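Long-range contact in homoserine O-acetyltransferase (Bacillus anthracis str. 'Ames Ancestor', PDB 3I1I), which probably transfers an acetyl group from acetyl-CoA to the hydroxyl of L-homoserine, an early step of methionine biosynthesis: residues Phe228-Thr240 / Glu346-Ile358. Sequence-based numbering, arbitrary orientation.
Sequences FMNAFDEHFYETT and ESINGHMAGVFDI
Met352, a selenomethionine, lays its CG over one face of the Phe232 ring, a CH-pi contact 3.9 Å from the centroid, while the opposite face takes Phe236 CE2 over its centre. In the ring plane sit Asn349 OD1 and Tyr237 OH, at the edge; Phe356 CE2 also reaches Phe232 CE1 (4.1 Å), the second ring presenting its edge. Phe232 CG lies beside its own backbone N (chi1 -59°), which runs the ring alongside Asn349, both side chains pointing the same way with ring and amide planes 67° apart. The amide is held in its own plane: Asn349 ND2 gives a nearly straight 2.7 Å bond to the syn lone pair of Asp357 OD2, fixing its rotation and leaving OD1 turned to the rings. Further along, Ile348 CG1 packs on Phe236 CB (4.0 Å) and its CD1 lies by His235 ND1.

Two backbone bonds cross between the segments: Met352 N to Ala231 O (3.1 Å) and Asp233 N to Ile348 O (3.2 Å). Between them Gly350 passes close to Phe232, with positive phi and no room for a side chain. Water 1 bridges Asn230 O and His351 N.

His351 ND1 bonds Asp318 and its NE2 bonds Ser155, on what looks like the nucleophile elbow. The arrangement is thus consistent with the histidine loop of an alpha/beta-hydrolase-fold acyltransferase with a Ser-His-Asp triad, packed against the turn that leads into helix 234-240.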
# COMPACT_ATOMS: atom_id res chain seq x y z
N PHE A 228 6.89 -6.50 -3.86
CA PHE A 228 6.89 -7.94 -4.07
C PHE A 228 5.63 -8.42 -4.81
O PHE A 228 5.70 -9.25 -5.70
CB PHE A 228 7.00 -8.65 -2.70
CG PHE A 228 6.98 -10.14 -2.81
CD1 PHE A 228 8.14 -10.82 -3.14
CD2 PHE A 228 5.81 -10.84 -2.64
CE1 PHE A 228 8.14 -12.22 -3.30
CE2 PHE A 228 5.78 -12.27 -2.78
CZ PHE A 228 6.95 -12.95 -3.11
N MSE A 229 4.48 -7.90 -4.41
CA MSE A 229 3.24 -8.29 -5.06
C MSE A 229 3.07 -7.76 -6.50
O MSE A 229 2.12 -8.14 -7.14
CB MSE A 229 2.00 -7.88 -4.26
CG MSE A 229 1.91 -8.49 -2.88
SE MSE A 229 2.03 -10.42 -2.90
CE MSE A 229 0.50 -10.84 -4.10
N ASN A 230 3.99 -6.96 -7.03
CA ASN A 230 3.97 -6.66 -8.47
C ASN A 230 5.16 -7.20 -9.24
O ASN A 230 5.29 -6.97 -10.47
CB ASN A 230 3.82 -5.15 -8.68
CG ASN A 230 2.42 -4.66 -8.32
OD1 ASN A 230 1.43 -4.97 -9.06
ND2 ASN A 230 2.30 -4.00 -7.13
N ALA A 231 6.01 -7.93 -8.54
CA ALA A 231 7.27 -8.40 -9.11
C ALA A 231 7.10 -9.59 -10.04
O ALA A 231 7.98 -9.84 -10.84
CB ALA A 231 8.31 -8.70 -8.02
N PHE A 232 5.96 -10.29 -9.99
CA PHE A 232 5.76 -11.53 -10.77
C PHE A 232 4.45 -11.41 -11.58
O PHE A 232 3.76 -10.40 -11.45
CB PHE A 232 5.71 -12.75 -9.87
CG PHE A 232 6.96 -12.99 -9.02
CD1 PHE A 232 7.97 -13.84 -9.45
CD2 PHE A 232 7.11 -12.38 -7.79
CE1 PHE A 232 9.14 -14.06 -8.67
CE2 PHE A 232 8.26 -12.58 -6.99
CZ PHE A 232 9.29 -13.42 -7.44
N ASP A 233 4.12 -12.39 -12.40
CA ASP A 233 2.79 -12.47 -13.04
C ASP A 233 1.77 -12.82 -11.97
O ASP A 233 2.12 -13.44 -10.97
CB ASP A 233 2.77 -13.61 -14.06
CG ASP A 233 1.47 -13.70 -14.84
OD1 ASP A 233 1.26 -12.92 -15.80
OD2 ASP A 233 0.65 -14.60 -14.52
N GLU A 234 0.51 -12.44 -12.17
CA GLU A 234 -0.51 -12.75 -11.18
C GLU A 234 -0.63 -14.26 -10.88
O GLU A 234 -0.84 -14.68 -9.74
CB GLU A 234 -1.86 -12.15 -11.57
CG GLU A 234 -2.52 -12.73 -12.79
CD GLU A 234 -3.28 -14.01 -12.51
OE1 GLU A 234 -3.75 -14.59 -13.50
OE2 GLU A 234 -3.40 -14.43 -11.33
N HIS A 235 -0.49 -15.06 -11.91
CA HIS A 235 -0.63 -16.46 -11.75
C HIS A 235 0.49 -17.09 -10.91
O HIS A 235 0.30 -18.13 -10.28
CB HIS A 235 -0.72 -17.15 -13.10
CG HIS A 235 -1.33 -18.51 -13.01
ND1 HIS A 235 -0.68 -19.64 -13.45
CD2 HIS A 235 -2.50 -18.92 -12.48
CE1 HIS A 235 -1.45 -20.69 -13.22
NE2 HIS A 235 -2.57 -20.28 -12.64
N PHE A 236 1.64 -16.44 -10.88
CA PHE A 236 2.70 -16.88 -10.00
C PHE A 236 2.22 -16.92 -8.57
O PHE A 236 2.50 -17.89 -7.88
CB PHE A 236 3.94 -15.99 -10.11
CG PHE A 236 5.02 -16.35 -9.13
CD1 PHE A 236 5.97 -17.31 -9.44
CD2 PHE A 236 5.07 -15.74 -7.88
CE1 PHE A 236 6.99 -17.64 -8.53
CE2 PHE A 236 6.06 -16.06 -6.96
CZ PHE A 236 7.05 -17.01 -7.28
N TYR A 237 1.51 -15.88 -8.11
CA TYR A 237 1.09 -15.85 -6.68
C TYR A 237 -0.03 -16.87 -6.40
O TYR A 237 -0.11 -17.43 -5.30
CB TYR A 237 0.62 -14.45 -6.28
CG TYR A 237 1.60 -13.35 -6.61
CD1 TYR A 237 2.64 -13.03 -5.75
CD2 TYR A 237 1.50 -12.63 -7.80
CE1 TYR A 237 3.53 -12.03 -6.06
CE2 TYR A 237 2.39 -11.64 -8.12
CZ TYR A 237 3.41 -11.34 -7.25
OH TYR A 237 4.29 -10.35 -7.52
N GLU A 238 -0.87 -17.09 -7.40
CA GLU A 238 -2.00 -17.98 -7.30
C GLU A 238 -1.54 -19.43 -7.11
O GLU A 238 -2.12 -20.16 -6.28
CB GLU A 238 -2.89 -17.87 -8.56
CG GLU A 238 -4.28 -18.36 -8.37
CD GLU A 238 -5.16 -17.45 -7.44
OE1 GLU A 238 -4.90 -16.23 -7.32
OE2 GLU A 238 -6.12 -18.00 -6.82
N THR A 239 -0.50 -19.84 -7.84
CA THR A 239 0.07 -21.19 -7.68
C THR A 239 1.16 -21.31 -6.62
O THR A 239 1.33 -22.37 -6.07
CB THR A 239 0.62 -21.72 -9.00
OG1 THR A 239 1.65 -20.83 -9.45
CG2 THR A 239 -0.52 -21.77 -10.05
N THR A 240 1.89 -20.26 -6.30
CA THR A 240 2.97 -20.39 -5.31
C THR A 240 2.49 -20.25 -3.86
O THR A 240 3.07 -20.89 -2.96
CB THR A 240 4.12 -19.36 -5.59
OG1 THR A 240 4.56 -19.53 -6.94
CG2 THR A 240 5.33 -19.54 -4.63
N GLU A 346 8.85 -13.80 -22.28
CA GLU A 346 7.62 -14.22 -21.59
C GLU A 346 7.94 -15.17 -20.46
O GLU A 346 8.71 -16.09 -20.62
CB GLU A 346 6.69 -14.92 -22.56
CG GLU A 346 6.44 -14.09 -23.80
CD GLU A 346 5.07 -14.31 -24.44
OE1 GLU A 346 4.03 -14.45 -23.72
OE2 GLU A 346 5.05 -14.29 -25.68
N SER A 347 7.31 -14.96 -19.33
CA SER A 347 7.57 -15.80 -18.19
C SER A 347 6.54 -15.56 -17.11
O SER A 347 6.11 -14.44 -16.89
CB SER A 347 8.97 -15.50 -17.65
OG SER A 347 9.10 -16.02 -16.36
N ILE A 348 6.21 -16.63 -16.40
CA ILE A 348 5.34 -16.55 -15.25
C ILE A 348 5.99 -15.71 -14.19
O ILE A 348 5.31 -15.17 -13.32
CB ILE A 348 5.00 -17.97 -14.69
CG1 ILE A 348 3.86 -17.86 -13.65
CG2 ILE A 348 6.26 -18.68 -14.11
CD1 ILE A 348 3.23 -19.16 -13.31
N ASN A 349 7.31 -15.55 -14.27
CA ASN A 349 8.03 -14.68 -13.33
C ASN A 349 7.89 -13.18 -13.50
O ASN A 349 8.40 -12.41 -12.66
CB ASN A 349 9.50 -15.02 -13.33
CG ASN A 349 9.78 -16.31 -12.63
OD1 ASN A 349 9.13 -16.63 -11.63
ND2 ASN A 349 10.72 -17.08 -13.16
N GLY A 350 7.21 -12.74 -14.54
CA GLY A 350 6.92 -11.31 -14.71
C GLY A 350 8.20 -10.48 -14.72
O GLY A 350 9.18 -10.85 -15.40
N HIS A 351 8.19 -9.39 -13.94
CA HIS A 351 9.33 -8.50 -13.82
C HIS A 351 10.62 -9.24 -13.48
O HIS A 351 11.68 -8.96 -14.05
CB HIS A 351 9.04 -7.49 -12.73
CG HIS A 351 10.04 -6.39 -12.62
ND1 HIS A 351 10.26 -5.47 -13.64
CD2 HIS A 351 10.87 -6.06 -11.61
CE1 HIS A 351 11.19 -4.62 -13.24
NE2 HIS A 351 11.58 -4.96 -12.02
N MSE A 352 10.54 -10.20 -12.56
CA MSE A 352 11.72 -10.93 -12.06
C MSE A 352 12.31 -11.88 -13.09
O MSE A 352 13.39 -12.42 -12.87
CB MSE A 352 11.35 -11.74 -10.81
CG MSE A 352 10.91 -10.92 -9.61
SE MSE A 352 12.17 -9.44 -9.26
CE MSE A 352 13.78 -10.35 -8.81
N ALA A 353 11.64 -12.07 -14.22
CA ALA A 353 12.25 -12.79 -15.34
C ALA A 353 13.59 -12.14 -15.74
O ALA A 353 14.52 -12.80 -16.24
CB ALA A 353 11.28 -12.87 -16.56
N GLY A 354 13.67 -10.83 -15.54
CA GLY A 354 14.85 -10.11 -15.96
C GLY A 354 16.06 -10.46 -15.13
O GLY A 354 17.18 -10.23 -15.56
N VAL A 355 15.85 -11.02 -13.94
CA VAL A 355 16.95 -11.45 -13.09
C VAL A 355 17.00 -12.98 -12.98
O VAL A 355 18.06 -13.53 -12.92
CB VAL A 355 16.83 -10.79 -11.69
CG1 VAL A 355 17.94 -11.21 -10.80
CG2 VAL A 355 16.82 -9.25 -11.85
N PHE A 356 15.86 -13.65 -12.98
CA PHE A 356 15.79 -15.08 -12.78
C PHE A 356 15.71 -15.91 -14.05
O PHE A 356 15.84 -17.12 -13.96
CB PHE A 356 14.55 -15.45 -11.97
CG PHE A 356 14.50 -14.88 -10.59
CD1 PHE A 356 15.64 -14.48 -9.91
CD2 PHE A 356 13.29 -14.83 -9.92
CE1 PHE A 356 15.56 -14.00 -8.62
CE2 PHE A 356 13.20 -14.36 -8.64
CZ PHE A 356 14.34 -13.93 -7.98
N ASP A 357 15.43 -15.34 -15.22
CA ASP A 357 15.31 -16.16 -16.45
C ASP A 357 16.25 -15.70 -17.56
O ASP A 357 15.88 -15.52 -18.72
CB ASP A 357 13.87 -16.18 -16.90
CG ASP A 357 12.98 -16.85 -15.89
OD1 ASP A 357 13.05 -18.09 -15.83
OD2 ASP A 357 12.24 -16.14 -15.16
N ILE A 358 17.49 -15.52 -17.15
CA ILE A 358 18.64 -15.28 -17.99
C ILE A 358 18.63 -16.14 -19.22
O ILE A 358 18.93 -15.65 -20.29
CB ILE A 358 19.94 -15.53 -17.11
CG1 ILE A 358 20.36 -14.20 -16.53
CG2 ILE A 358 21.09 -16.24 -17.85
CD1 ILE A 358 19.28 -13.49 -15.81
O HOH W 1 5.41 -8.50 -12.69